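Local coordinates for protein yersinopine synthase (Yersinia pestis, PDB 6C4M) that catalyses the NADPH-dependent reductive condensation of pyruvate with an aminobutanoate-histidine intermediate, the last step in making the metallophore yersinopine, at residues 261-266 / 282-287; 268-273 / 432-437; 311-316 / 420-425. All blocks are in the same frame, centred on the assembly; numbering follows the deposited sequence.

Contact 1: residues 261-266 / 282-287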
ATOM      1  N   PRO A 261     -11.261  -2.331 -16.150  1.00 31.78           N
ATOM      2  CA  PRO A 261     -11.031  -1.151 -17.005  1.00 31.57           C
ATOM      3  C   PRO A 261     -10.197  -0.087 -16.306  1.00 29.85           C
ATOM      4  O   PRO A 261      -9.291   0.491 -16.920  1.00 27.33           O
ATOM      5  CB  PRO A 261     -12.449  -0.664 -17.340  1.00 27.64           C
ATOM      6  CG  PRO A 261     -13.267  -1.963 -17.351  1.00 27.46           C
ATOM      7  CD  PRO A 261     -12.686  -2.720 -16.151  1.00 28.80           C
ATOM      8  N   PRO A 262     -10.427   0.194 -15.022  1.00 27.98           N
ATOM      9  CA  PRO A 262      -9.593   1.229 -14.370  1.00 27.26           C
ATOM     10  C   PRO A 262      -8.128   0.849 -14.275  1.00 27.94           C
ATOM     11  O   PRO A 262      -7.246   1.708 -14.459  1.00 27.59           O
ATOM     12  CB  PRO A 262     -10.230   1.367 -12.985  1.00 28.67           C
ATOM     13  CG  PRO A 262     -11.627   0.915 -13.176  1.00 29.66           C
ATOM     14  CD  PRO A 262     -11.550  -0.202 -14.172  1.00 27.21           C
ATOM     15  N   LEU A 263      -7.846  -0.421 -13.989  1.00 25.47           N
ATOM     16  CA  LEU A 263      -6.472  -0.896 -13.868  1.00 28.45           C
ATOM     17  C   LEU A 263      -5.827  -1.082 -15.234  1.00 27.92           C
ATOM     18  O   LEU A 263      -4.701  -0.636 -15.463  1.00 27.85           O
ATOM     19  CB  LEU A 263      -6.449  -2.223 -13.096  1.00 28.04           C
ATOM     20  CG  LEU A 263      -6.256  -2.186 -11.581  1.00 38.71           C
ATOM     21  CD1 LEU A 263      -7.006  -1.033 -10.954  1.00 35.79           C
ATOM     22  CD2 LEU A 263      -6.674  -3.522 -10.987  1.00 33.43           C
ATOM     23  N   ALA A 264      -6.530  -1.742 -16.145  1.00 24.89           N
ATOM     24  CA  ALA A 264      -5.939  -2.144 -17.410  1.00 26.23           C
ATOM     25  C   ALA A 264      -5.825  -0.973 -18.375  1.00 24.71           C
ATOM     26  O   ALA A 264      -5.009  -1.013 -19.298  1.00 25.64           O
ATOM     27  CB  ALA A 264      -6.772  -3.270 -18.056  1.00 32.91           C
ATOM     28  N   LEU A 265      -6.683   0.031 -18.224  1.00 24.65           N
ATOM     29  CA  LEU A 265      -6.732   1.163 -19.135  1.00 24.32           C
ATOM     30  C   LEU A 265      -6.122   2.423 -18.521  1.00 26.10           C
ATOM     31  O   LEU A 265      -6.237   3.506 -19.097  1.00 25.26           O
ATOM     32  CB  LEU A 265      -8.185   1.418 -19.561  1.00 25.52           C
ATOM     33  CG  LEU A 265      -8.958   0.246 -20.190  1.00 25.30           C
ATOM     34  CD1 LEU A 265     -10.309   0.748 -20.687  1.00 25.91           C
ATOM     35  CD2 LEU A 265      -8.181  -0.407 -21.349  1.00 26.32           C
ATOM     36  N   ALA A 266      -5.486   2.305 -17.369  1.00 24.34           N
ATOM     37  CA  ALA A 266      -4.676   3.402 -16.856  1.00 28.21           C
ATOM     38  C   ALA A 266      -3.568   3.769 -17.844  1.00 26.82           C
ATOM     39  O   ALA A 266      -3.028   2.917 -18.558  1.00 27.23           O
ATOM     40  CB  ALA A 266      -4.069   3.007 -15.522  1.00 28.70           C
ATOM     41  N   TYR A 282       2.728  -4.739 -13.388  1.00 42.14           N
ATOM     42  CA  TYR A 282       1.864  -5.688 -12.685  1.00 40.64           C
ATOM     43  C   TYR A 282       0.510  -5.052 -12.413  1.00 35.88           C
ATOM     44  O   TYR A 282       0.434  -3.945 -11.871  1.00 34.95           O
ATOM     45  CB  TYR A 282       2.522  -6.142 -11.379  1.00 43.14           C
ATOM     46  CG  TYR A 282       3.701  -7.039 -11.653  1.00 44.25           C
ATOM     47  CD1 TYR A 282       4.951  -6.508 -11.955  1.00 47.38           C
ATOM     48  CD2 TYR A 282       3.548  -8.414 -11.669  1.00 47.97           C
ATOM     49  CE1 TYR A 282       6.020  -7.327 -12.228  1.00 48.84           C
ATOM     50  CE2 TYR A 282       4.607  -9.239 -11.946  1.00 52.75           C
ATOM     51  CZ  TYR A 282       5.840  -8.693 -12.221  1.00 54.51           C
ATOM     52  OH  TYR A 282       6.896  -9.523 -12.498  1.00 66.23           O
ATOM     53  N   LEU A 283      -0.554  -5.771 -12.755  1.00 36.65           N
ATOM     54  CA  LEU A 283      -1.872  -5.157 -12.853  1.00 32.10           C
ATOM     55  C   LEU A 283      -2.368  -4.601 -11.526  1.00 30.75           C
ATOM     56  O   LEU A 283      -3.103  -3.606 -11.521  1.00 28.78           O
ATOM     57  CB  LEU A 283      -2.871  -6.169 -13.398  1.00 30.39           C
ATOM     58  CG  LEU A 283      -4.260  -5.628 -13.727  1.00 27.99           C
ATOM     59  CD1 LEU A 283      -4.219  -4.598 -14.844  1.00 31.95           C
ATOM     60  CD2 LEU A 283      -5.187  -6.798 -14.084  1.00 33.89           C
ATOM     61  N   TYR A 284      -2.006  -5.220 -10.401  1.00 36.21           N
ATOM     62  CA  TYR A 284      -2.576  -4.841  -9.112  1.00 36.81           C
ATOM     63  C   TYR A 284      -1.586  -4.081  -8.221  1.00 36.89           C
ATOM     64  O   TYR A 284      -1.960  -3.651  -7.127  1.00 36.39           O
ATOM     65  CB  TYR A 284      -3.154  -6.098  -8.395  1.00 37.35           C
ATOM     66  CG  TYR A 284      -4.375  -6.714  -9.115  1.00 40.37           C
ATOM     67  CD1 TYR A 284      -5.651  -6.198  -8.923  1.00 34.94           C
ATOM     68  CD2 TYR A 284      -4.236  -7.788 -10.008  1.00 34.56           C
ATOM     69  CE1 TYR A 284      -6.749  -6.722  -9.594  1.00 37.15           C
ATOM     70  CE2 TYR A 284      -5.324  -8.319 -10.671  1.00 36.84           C
ATOM     71  CZ  TYR A 284      -6.580  -7.784 -10.469  1.00 38.06           C
ATOM     72  OH  TYR A 284      -7.676  -8.304 -11.137  1.00 35.87           O
ATOM     73  N   LYS A 285      -0.357  -3.845  -8.673  1.00 39.28           N
ATOM     74  CA  LYS A 285       0.629  -3.157  -7.841  1.00 40.31           C
ATOM     75  C   LYS A 285       0.473  -1.641  -7.933  1.00 38.91           C
ATOM     76  O   LYS A 285      -0.076  -1.109  -8.902  1.00 35.21           O
ATOM     77  CB  LYS A 285       2.046  -3.540  -8.247  1.00 35.05           C
ATOM     78  CG  LYS A 285       2.370  -5.004  -8.026  1.00 37.97           C
ATOM     79  CD  LYS A 285       3.862  -5.211  -8.152  1.00 41.61           C
ATOM     80  CE  LYS A 285       4.239  -6.643  -7.899  1.00 48.18           C
ATOM     81  NZ  LYS A 285       5.587  -6.933  -8.458  1.00 51.44           N
ATOM     82  N   THR A 286       0.989  -0.948  -6.912  1.00 34.51           N
ATOM     83  CA  THR A 286       0.990   0.511  -6.871  1.00 30.25           C
ATOM     84  C   THR A 286       2.089   1.086  -7.767  1.00 35.14           C
ATOM     85  O   THR A 286       3.092   0.439  -8.078  1.00 37.51           O
ATOM     86  CB  THR A 286       1.208   1.059  -5.453  1.00 39.41           C
ATOM     87  OG1 THR A 286       2.568   0.851  -5.074  1.00 46.39           O
ATOM     88  CG2 THR A 286       0.325   0.421  -4.427  1.00 39.70           C
ATOM     89  N   GLN A 287       1.898   2.339  -8.150  1.00 32.92           N
ATOM     90  CA  GLN A 287       2.893   3.033  -8.961  1.00 34.36           C
ATOM     91  C   GLN A 287       4.244   3.004  -8.256  1.00 40.27           C
ATOM     92  O   GLN A 287       4.307   3.134  -7.025  1.00 39.17           O
ATOM     93  CB  GLN A 287       2.471   4.482  -9.219  1.00 34.74           C
ATOM     94  CG  GLN A 287       1.227   4.639 -10.087  1.00 32.82           C
ATOM     95  CD  GLN A 287       1.500   4.419 -11.569  1.00 34.17           C
ATOM     96  OE1 GLN A 287       2.650   4.432 -12.009  1.00 33.20           O
ATOM     97  NE2 GLN A 287       0.426   4.233 -12.352  1.00 33.48           N
TER
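L263, in the last turn of helix 255-264, faces L283, which opens the middle of a type I turn running from Y282 to K285; their CA atoms, 6.4 Å apart, are the nearest pair. The turn is closed by K285 N bonding to Y282 O, while the helix, kinked at the P261-P262 pair, still bonds L265 N to P261 O before the chain leaves helical geometry. L263 reaches over to the turn and meets it at three levels. Its CB lies 3.7 Å from CD1 of L283. Its CG rests 3.5 Å from the L283 carbonyl O. Its CD2 touches the Y284 ring, 3.5 Å from both CD1 and CE1, and the L263 and Y284 side chains cross at about a right angle. L283 turns its CG anti to its own backbone N (chi1 -173°), which swings CD1 back to the helix, against CB of L263 and also the CB of A264 at 4.3 Å. The side-chain contacts are apolar, and the L283 carbonyl O, covered by L263, is buried with no polar partner in the model. V296 of helix 294-313 packs on L263 as well, and F381 meets the Y284 ring edge-to-face. The Y284 side chain comes within about 4 Å of that of H260, the inferred proton donor/acceptor, consistent with the turn lying beside the probable catalytic centre.

Contact 2: residues 268-273 / 432-437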
ATOM      1  N   THR A 268      -0.466   4.319 -17.465  1.00 24.42           N
ATOM      2  CA  THR A 268       0.786   3.576 -17.355  1.00 28.69           C
ATOM      3  C   THR A 268       0.606   2.135 -17.782  1.00 25.29           C
ATOM      4  O   THR A 268       1.562   1.500 -18.236  1.00 24.69           O
ATOM      5  CB  THR A 268       1.346   3.645 -15.934  1.00 30.63           C
ATOM      6  OG1 THR A 268       0.321   3.311 -15.012  1.00 29.46           O
ATOM      7  CG2 THR A 268       1.841   5.046 -15.611  1.00 29.80           C
ATOM      8  N   THR A 269      -0.611   1.609 -17.682  1.00 25.76           N
ATOM      9  CA  THR A 269      -0.824   0.230 -18.103  1.00 26.64           C
ATOM     10  C   THR A 269      -0.933   0.148 -19.609  1.00 23.99           C
ATOM     11  O   THR A 269      -0.364  -0.757 -20.224  1.00 27.31           O
ATOM     12  CB  THR A 269      -2.074  -0.349 -17.460  1.00 24.45           C
ATOM     13  OG1 THR A 269      -1.906  -0.377 -16.053  1.00 30.16           O
ATOM     14  CG2 THR A 269      -2.292  -1.776 -17.922  1.00 28.42           C
ATOM     15  N   LEU A 270      -1.633   1.104 -20.216  1.00 25.40           N
ATOM     16  CA  LEU A 270      -1.683   1.173 -21.675  1.00 25.30           C
ATOM     17  C   LEU A 270      -0.286   1.335 -22.274  1.00 29.75           C
ATOM     18  O   LEU A 270       0.018   0.772 -23.331  1.00 27.38           O
ATOM     19  CB  LEU A 270      -2.587   2.326 -22.115  1.00 23.99           C
ATOM     20  CG  LEU A 270      -4.061   2.223 -21.733  1.00 27.27           C
ATOM     21  CD1 LEU A 270      -4.794   3.488 -22.180  1.00 31.84           C
ATOM     22  CD2 LEU A 270      -4.680   1.048 -22.372  1.00 29.96           C
ATOM     23  N   GLN A 271       0.586   2.102 -21.613  1.00 28.77           N
ATOM     24  CA  GLN A 271       1.947   2.259 -22.122  1.00 26.65           C
ATOM     25  C   GLN A 271       2.711   0.939 -22.087  1.00 27.78           C
ATOM     26  O   GLN A 271       3.429   0.607 -23.040  1.00 29.64           O
ATOM     27  CB  GLN A 271       2.696   3.332 -21.319  1.00 27.34           C
ATOM     28  CG  GLN A 271       4.080   3.674 -21.878  1.00 28.38           C
ATOM     29  CD  GLN A 271       4.679   4.898 -21.218  1.00 29.89           C
ATOM     30  OE1 GLN A 271       4.100   5.988 -21.259  1.00 29.24           O
ATOM     31  NE2 GLN A 271       5.807   4.714 -20.556  1.00 30.82           N
ATOM     32  N   ALA A 272       2.577   0.172 -20.992  1.00 27.66           N
ATOM     33  CA  ALA A 272       3.211  -1.144 -20.929  1.00 27.63           C
ATOM     34  C   ALA A 272       2.643  -2.069 -21.993  1.00 33.28           C
ATOM     35  O   ALA A 272       3.359  -2.880 -22.589  1.00 32.77           O
ATOM     36  CB  ALA A 272       3.002  -1.755 -19.540  1.00 33.19           C
ATOM     37  N   LEU A 273       1.354  -1.949 -22.236  1.00 30.38           N
ATOM     38  CA  LEU A 273       0.683  -2.822 -23.188  1.00 33.98           C
ATOM     39  C   LEU A 273       1.182  -2.567 -24.602  1.00 33.98           C
ATOM     40  O   LEU A 273       1.453  -3.507 -25.359  1.00 32.02           O
ATOM     41  CB  LEU A 273      -0.817  -2.582 -23.094  1.00 30.45           C
ATOM     42  CG  LEU A 273      -1.670  -3.018 -24.275  1.00 36.21           C
ATOM     43  CD1 LEU A 273      -1.658  -4.543 -24.330  1.00 34.86           C
ATOM     44  CD2 LEU A 273      -3.065  -2.478 -24.094  1.00 27.93           C
ATOM     45  N   GLN A 432     -11.938   6.589 -24.371  1.00 27.37           N
ATOM     46  CA  GLN A 432     -11.215   7.593 -25.141  1.00 28.51           C
ATOM     47  C   GLN A 432      -9.720   7.400 -24.999  1.00 29.58           C
ATOM     48  O   GLN A 432      -8.974   7.499 -25.978  1.00 26.29           O
ATOM     49  CB  GLN A 432     -11.615   8.984 -24.678  1.00 31.14           C
ATOM     50  CG  GLN A 432     -12.997   9.394 -25.077  1.00 38.55           C
ATOM     51  CD  GLN A 432     -13.326  10.775 -24.569  1.00 47.79           C
ATOM     52  OE1 GLN A 432     -12.648  11.285 -23.673  1.00 50.09           O
ATOM     53  NE2 GLN A 432     -14.343  11.402 -25.150  1.00 53.37           N
ATOM     54  N   ARG A 433      -9.261   7.139 -23.780  1.00 27.00           N
ATOM     55  CA  ARG A 433      -7.834   6.986 -23.537  1.00 27.08           C
ATOM     56  C   ARG A 433      -7.310   5.747 -24.244  1.00 25.23           C
ATOM     57  O   ARG A 433      -6.273   5.792 -24.915  1.00 26.67           O
ATOM     58  CB  ARG A 433      -7.587   6.913 -22.025  1.00 31.70           C
ATOM     59  CG  ARG A 433      -6.139   6.871 -21.597  1.00 31.32           C
ATOM     60  CD  ARG A 433      -5.989   6.473 -20.117  1.00 28.98           C
ATOM     61  NE  ARG A 433      -6.569   7.432 -19.165  1.00 29.54           N
ATOM     62  CZ  ARG A 433      -7.130   7.082 -18.010  1.00 29.10           C
ATOM     63  NH1 ARG A 433      -7.170   5.808 -17.671  1.00 24.64           N
ATOM     64  NH2 ARG A 433      -7.637   7.998 -17.177  1.00 34.25           N
ATOM     65  N   PHE A 434      -8.031   4.621 -24.111  1.00 23.57           N
ATOM     66  CA  PHE A 434      -7.659   3.398 -24.819  1.00 27.35           C
ATOM     67  C   PHE A 434      -7.609   3.616 -26.332  1.00 25.75           C
ATOM     68  O   PHE A 434      -6.635   3.223 -27.003  1.00 22.70           O
ATOM     69  CB  PHE A 434      -8.659   2.264 -24.522  1.00 23.05           C
ATOM     70  CG  PHE A 434      -8.448   1.090 -25.408  1.00 24.96           C
ATOM     71  CD1 PHE A 434      -7.404   0.222 -25.147  1.00 25.26           C
ATOM     72  CD2 PHE A 434      -9.234   0.888 -26.547  1.00 27.45           C
ATOM     73  CE1 PHE A 434      -7.167  -0.857 -25.957  1.00 29.42           C
ATOM     74  CE2 PHE A 434      -9.001  -0.192 -27.373  1.00 23.92           C
ATOM     75  CZ  PHE A 434      -7.954  -1.062 -27.083  1.00 23.44           C
ATOM     76  N   GLN A 435      -8.678   4.183 -26.894  1.00 25.61           N
ATOM     77  CA  GLN A 435      -8.762   4.328 -28.348  1.00 33.33           C
ATOM     78  C   GLN A 435      -7.620   5.188 -28.890  1.00 32.62           C
ATOM     79  O   GLN A 435      -7.048   4.880 -29.940  1.00 32.55           O
ATOM     80  CB  GLN A 435     -10.120   4.925 -28.734  1.00 34.68           C
ATOM     81  CG  GLN A 435     -10.603   4.673 -30.170  1.00 54.54           C
ATOM     82  CD  GLN A 435     -10.510   3.218 -30.629  1.00 47.59           C
ATOM     83  OE1 GLN A 435     -10.890   2.285 -29.917  1.00 48.88           O
ATOM     84  NE2 GLN A 435      -9.975   3.026 -31.828  1.00 50.38           N
ATOM     85  N   GLN A 436      -7.265   6.266 -28.189  1.00 30.12           N
ATOM     86  CA  GLN A 436      -6.153   7.104 -28.653  1.00 35.67           C
ATOM     87  C   GLN A 436      -4.829   6.351 -28.616  1.00 33.01           C
ATOM     88  O   GLN A 436      -4.037   6.434 -29.558  1.00 32.71           O
ATOM     89  CB  GLN A 436      -6.070   8.367 -27.820  1.00 32.60           C
ATOM     90  CG  GLN A 436      -4.926   9.297 -28.234  1.00 47.87           C
ATOM     91  CD  GLN A 436      -5.050  10.625 -27.567  1.00 41.28           C
ATOM     92  OE1 GLN A 436      -4.779  10.752 -26.376  1.00 53.73           O
ATOM     93  NE2 GLN A 436      -5.536  11.619 -28.305  1.00 45.44           N
ATOM     94  N   ALA A 437      -4.580   5.590 -27.553  1.00 29.50           N
ATOM     95  CA  ALA A 437      -3.371   4.769 -27.475  1.00 29.19           C
ATOM     96  C   ALA A 437      -3.355   3.681 -28.542  1.00 31.19           C
ATOM     97  O   ALA A 437      -2.300   3.357 -29.107  1.00 33.83           O
ATOM     98  CB  ALA A 437      -3.270   4.129 -26.091  1.00 28.57           C
TER
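L270 of helix 267-274 points into helix 425-445 where the two run nearly parallel, their short segments crossing at -26° with axes 10.6 Å apart, and the CA of L270 comes closest to that of A437. This leucine carries the contact: its two methyls part over the neighbouring helix. CD1 sits on the aliphatic stem of R433, 3.7 Å from CG and 3.8 Å from CD, and reaches CB of A437 at 4.2 Å, one turn further on. CD2 instead approaches the F434 ring at its edge, in the ring plane, 4.0 Å from CD1 of F434, with the two side chains at about a right angle. R433 and F434 both have CG anti to the backbone N, yet, being successive residues of a helix, they splay to different sides of L270. The arginine chain then bends at chi3 and takes its guanidinium past the leucine to the L265 carbonyl, which NH1 hydrogen-bonds; D299 and D267 are only long, weak ionic partners. On the other flank F434 is packed by P403 and V407 of helix 401-419 and by F274. The arrangement is a near-parallel helix-helix packing in which one leucine fits among residues i, i+1 and i+4 of its neighbour, joining two helices of the mainly helical part of the chain; the L270 side chain lies about 11 Å from that of H260, the inferred proton donor/acceptor.

Contact 3: residues 311-316 / 420-425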
ATOM      1  N   LEU A 311     -27.586   0.773 -14.829  1.00 30.46           N
ATOM      2  CA  LEU A 311     -28.455  -0.242 -14.245  1.00 33.30           C
ATOM      3  C   LEU A 311     -29.774   0.360 -13.775  1.00 33.91           C
ATOM      4  O   LEU A 311     -30.855  -0.152 -14.098  1.00 34.55           O
ATOM      5  CB  LEU A 311     -27.734  -0.923 -13.097  1.00 34.48           C
ATOM      6  CG  LEU A 311     -26.572  -1.829 -13.493  1.00 27.33           C
ATOM      7  CD1 LEU A 311     -25.785  -2.256 -12.270  1.00 30.45           C
ATOM      8  CD2 LEU A 311     -27.104  -3.043 -14.210  1.00 30.43           C
ATOM      9  N   ASN A 312     -29.705   1.447 -13.004  1.00 32.34           N
ATOM     10  CA  ASN A 312     -30.929   2.087 -12.536  1.00 37.17           C
ATOM     11  C   ASN A 312     -31.852   2.428 -13.697  1.00 37.16           C
ATOM     12  O   ASN A 312     -33.070   2.237 -13.609  1.00 33.36           O
ATOM     13  CB  ASN A 312     -30.595   3.343 -11.745  1.00 35.95           C
ATOM     14  CG  ASN A 312     -30.003   3.034 -10.372  1.00 37.04           C
ATOM     15  OD1 ASN A 312     -29.797   1.879 -10.011  1.00 37.23           O
ATOM     16  ND2 ASN A 312     -29.700   4.065  -9.629  1.00 34.00           N
ATOM     17  N   ARG A 313     -31.286   2.945 -14.791  1.00 37.37           N
ATOM     18  CA  ARG A 313     -32.080   3.236 -15.980  1.00 37.81           C
ATOM     19  C   ARG A 313     -32.721   1.977 -16.523  1.00 35.19           C
ATOM     20  O   ARG A 313     -33.850   2.007 -17.024  1.00 39.94           O
ATOM     21  CB  ARG A 313     -31.184   3.881 -17.042  1.00 41.43           C
ATOM     22  CG  ARG A 313     -31.885   4.223 -18.332  1.00 41.06           C
ATOM     23  CD  ARG A 313     -32.789   5.421 -18.172  1.00 44.18           C
ATOM     24  NE  ARG A 313     -33.202   5.886 -19.486  1.00 48.46           N
ATOM     25  CZ  ARG A 313     -34.287   5.468 -20.131  1.00 48.72           C
ATOM     26  NH1 ARG A 313     -35.115   4.594 -19.569  1.00 47.02           N
ATOM     27  NH2 ARG A 313     -34.553   5.949 -21.339  1.00 55.67           N
ATOM     28  N   LEU A 314     -32.003   0.865 -16.464  1.00 33.80           N
ATOM     29  CA  LEU A 314     -32.531  -0.410 -16.913  1.00 34.15           C
ATOM     30  C   LEU A 314     -33.469  -1.056 -15.906  1.00 37.62           C
ATOM     31  O   LEU A 314     -33.972  -2.145 -16.187  1.00 36.77           O
ATOM     32  CB  LEU A 314     -31.378  -1.363 -17.227  1.00 31.58           C
ATOM     33  CG  LEU A 314     -30.555  -0.851 -18.418  1.00 29.17           C
ATOM     34  CD1 LEU A 314     -29.212  -1.510 -18.443  1.00 28.37           C
ATOM     35  CD2 LEU A 314     -31.305  -1.078 -19.734  1.00 37.40           C
ATOM     36  N   GLY A 315     -33.714  -0.420 -14.758  1.00 36.77           N
ATOM     37  CA  GLY A 315     -34.624  -0.951 -13.755  1.00 33.17           C
ATOM     38  C   GLY A 315     -33.997  -1.894 -12.767  1.00 38.71           C
ATOM     39  O   GLY A 315     -34.703  -2.716 -12.166  1.00 35.07           O
ATOM     40  N   VAL A 316     -32.692  -1.799 -12.567  1.00 31.11           N
ATOM     41  CA  VAL A 316     -31.951  -2.742 -11.754  1.00 33.21           C
ATOM     42  C   VAL A 316     -31.174  -1.955 -10.710  1.00 35.99           C
ATOM     43  O   VAL A 316     -30.617  -0.880 -10.992  1.00 31.05           O
ATOM     44  CB  VAL A 316     -31.036  -3.626 -12.633  1.00 29.53           C
ATOM     45  CG1 VAL A 316     -30.166  -4.511 -11.788  1.00 30.36           C
ATOM     46  CG2 VAL A 316     -31.890  -4.498 -13.558  1.00 35.93           C
ATOM     47  N   LEU A 420     -29.856   5.166 -24.385  1.00 39.93           N
ATOM     48  CA  LEU A 420     -30.846   5.397 -23.344  1.00 37.50           C
ATOM     49  C   LEU A 420     -30.726   6.764 -22.688  1.00 40.50           C
ATOM     50  O   LEU A 420     -31.434   7.027 -21.714  1.00 43.53           O
ATOM     51  CB  LEU A 420     -30.740   4.305 -22.287  1.00 38.99           C
ATOM     52  CG  LEU A 420     -31.017   2.899 -22.821  1.00 40.77           C
ATOM     53  CD1 LEU A 420     -30.774   1.825 -21.762  1.00 34.00           C
ATOM     54  CD2 LEU A 420     -32.416   2.832 -23.300  1.00 37.85           C
ATOM     55  N   ASP A 421     -29.859   7.635 -23.200  1.00 38.97           N
ATOM     56  CA  ASP A 421     -29.694   8.987 -22.669  1.00 45.72           C
ATOM     57  C   ASP A 421     -29.058   8.967 -21.273  1.00 45.46           C
ATOM     58  O   ASP A 421     -29.401   9.767 -20.399  1.00 42.43           O
ATOM     59  CB  ASP A 421     -31.029   9.735 -22.661  1.00 48.79           C
ATOM     60  CG  ASP A 421     -31.666   9.806 -24.053  1.00 59.26           C
ATOM     61  OD1 ASP A 421     -30.977  10.301 -24.976  1.00 55.21           O
ATOM     62  OD2 ASP A 421     -32.835   9.354 -24.224  1.00 57.80           O
ATOM     63  N   VAL A 422     -28.118   8.050 -21.072  1.00 39.06           N
ATOM     64  CA  VAL A 422     -27.396   7.897 -19.813  1.00 36.00           C
ATOM     65  C   VAL A 422     -25.941   8.260 -20.072  1.00 37.40           C
ATOM     66  O   VAL A 422     -25.317   7.693 -20.975  1.00 35.91           O
ATOM     67  CB  VAL A 422     -27.496   6.457 -19.281  1.00 35.72           C
ATOM     68  CG1 VAL A 422     -26.587   6.270 -18.095  1.00 37.46           C
ATOM     69  CG2 VAL A 422     -28.941   6.095 -18.890  1.00 34.73           C
ATOM     70  N   VAL A 423     -25.386   9.163 -19.268  1.00 36.37           N
ATOM     71  CA  VAL A 423     -23.987   9.559 -19.419  1.00 39.42           C
ATOM     72  C   VAL A 423     -23.144   8.744 -18.456  1.00 35.51           C
ATOM     73  O   VAL A 423     -23.529   8.535 -17.296  1.00 39.24           O
ATOM     74  CB  VAL A 423     -23.802  11.074 -19.191  1.00 42.07           C
ATOM     75  CG1 VAL A 423     -24.790  11.845 -20.069  1.00 48.88           C
ATOM     76  CG2 VAL A 423     -23.966  11.434 -17.740  1.00 50.77           C
ATOM     77  N   MET A 424     -22.017   8.233 -18.955  1.00 35.35           N
ATOM     78  CA  MET A 424     -21.043   7.483 -18.156  1.00 33.50           C
ATOM     79  C   MET A 424     -19.664   8.123 -18.354  1.00 31.07           C
ATOM     80  O   MET A 424     -18.830   7.624 -19.128  1.00 28.72           O
ATOM     81  CB  MET A 424     -21.051   6.002 -18.550  1.00 29.73           C
ATOM     82  CG  MET A 424     -22.435   5.290 -18.412  1.00 32.00           C
ATOM     83  SD  MET A 424     -22.349   3.642 -19.125  1.00 32.36           S
ATOM     84  CE  MET A 424     -21.644   2.840 -17.711  1.00 35.09           C
ATOM     85  N   PRO A 425     -19.390   9.241 -17.672  1.00 33.69           N
ATOM     86  CA  PRO A 425     -18.156   9.992 -17.972  1.00 34.56           C
ATOM     87  C   PRO A 425     -16.893   9.220 -17.686  1.00 35.64           C
ATOM     88  O   PRO A 425     -15.892   9.422 -18.376  1.00 33.84           O
ATOM     89  CB  PRO A 425     -18.263  11.234 -17.075  1.00 37.39           C
ATOM     90  CG  PRO A 425     -19.676  11.350 -16.730  1.00 42.87           C
ATOM     91  CD  PRO A 425     -20.247   9.962 -16.722  1.00 37.76           C
TER
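R313, at the end of helix 294-313, reaches across to the loop that follows helix 401-419, and most of its chain takes part. CB lies 3.7 Å from CG2 of V422, and CG is closer still to the same methyl, at 3.5 Å, so the methyl packs along the root of the chain. With CG anti to the backbone N, the chain bends at chi2 (73°) and turns along the loop: CD still grazes V422 CG2 at 4.0 Å, and NE then donates to the backbone O of L420 at 3.1 Å. This bond is bent at the hydrogen (145°); NE lies in the carbonyl plane, while the oxygen is tilted somewhat out of the guanidinium plane. NH2 adds a weak second bond to that oxygen at 3.3 Å, making a fork on a single acceptor. The CD2 methyl of L420 lies over one face of the guanidinium, toward its rim. Beside the arginine, L314 sends CD2 to CD1 of L420, 3.6 Å away, the two side chains crossing at about a right angle. Both chain turns are Schellman motifs: G315, with positive phi, ends helix 294-313, and D421 ends helix 401-419. R313 thus grips one helix C-terminus from another, where the carbonyl it takes belongs to the residue just before D421. W470 of helix 459-471 packs on R313 and L420 and bonds the L314 carbonyl, so the junction sits where helices 294-313, 401-419 and 459-471 converge, just ahead of helix 425-445.

Overall arrangement
After the strands of the mixed sheet, the chain from the N terminus enters a mainly helical part, in which helix 255-264 carries the first contact. Contact 1 closes the shortest loop, folding the segment after helix 267-274 back on helix 255-264. Contact 2 opens within that loop, at 268-273, and closes far along the chain at 432-437, so the two cross; they also touch, through T268 with Q287. Contact 3 both opens and closes inside the span of contact 2, after contact 1 is complete, and joins the ends of helices 294-313 and 401-419, its centre about 26 Å from both other contact centres, away from the annotated sites.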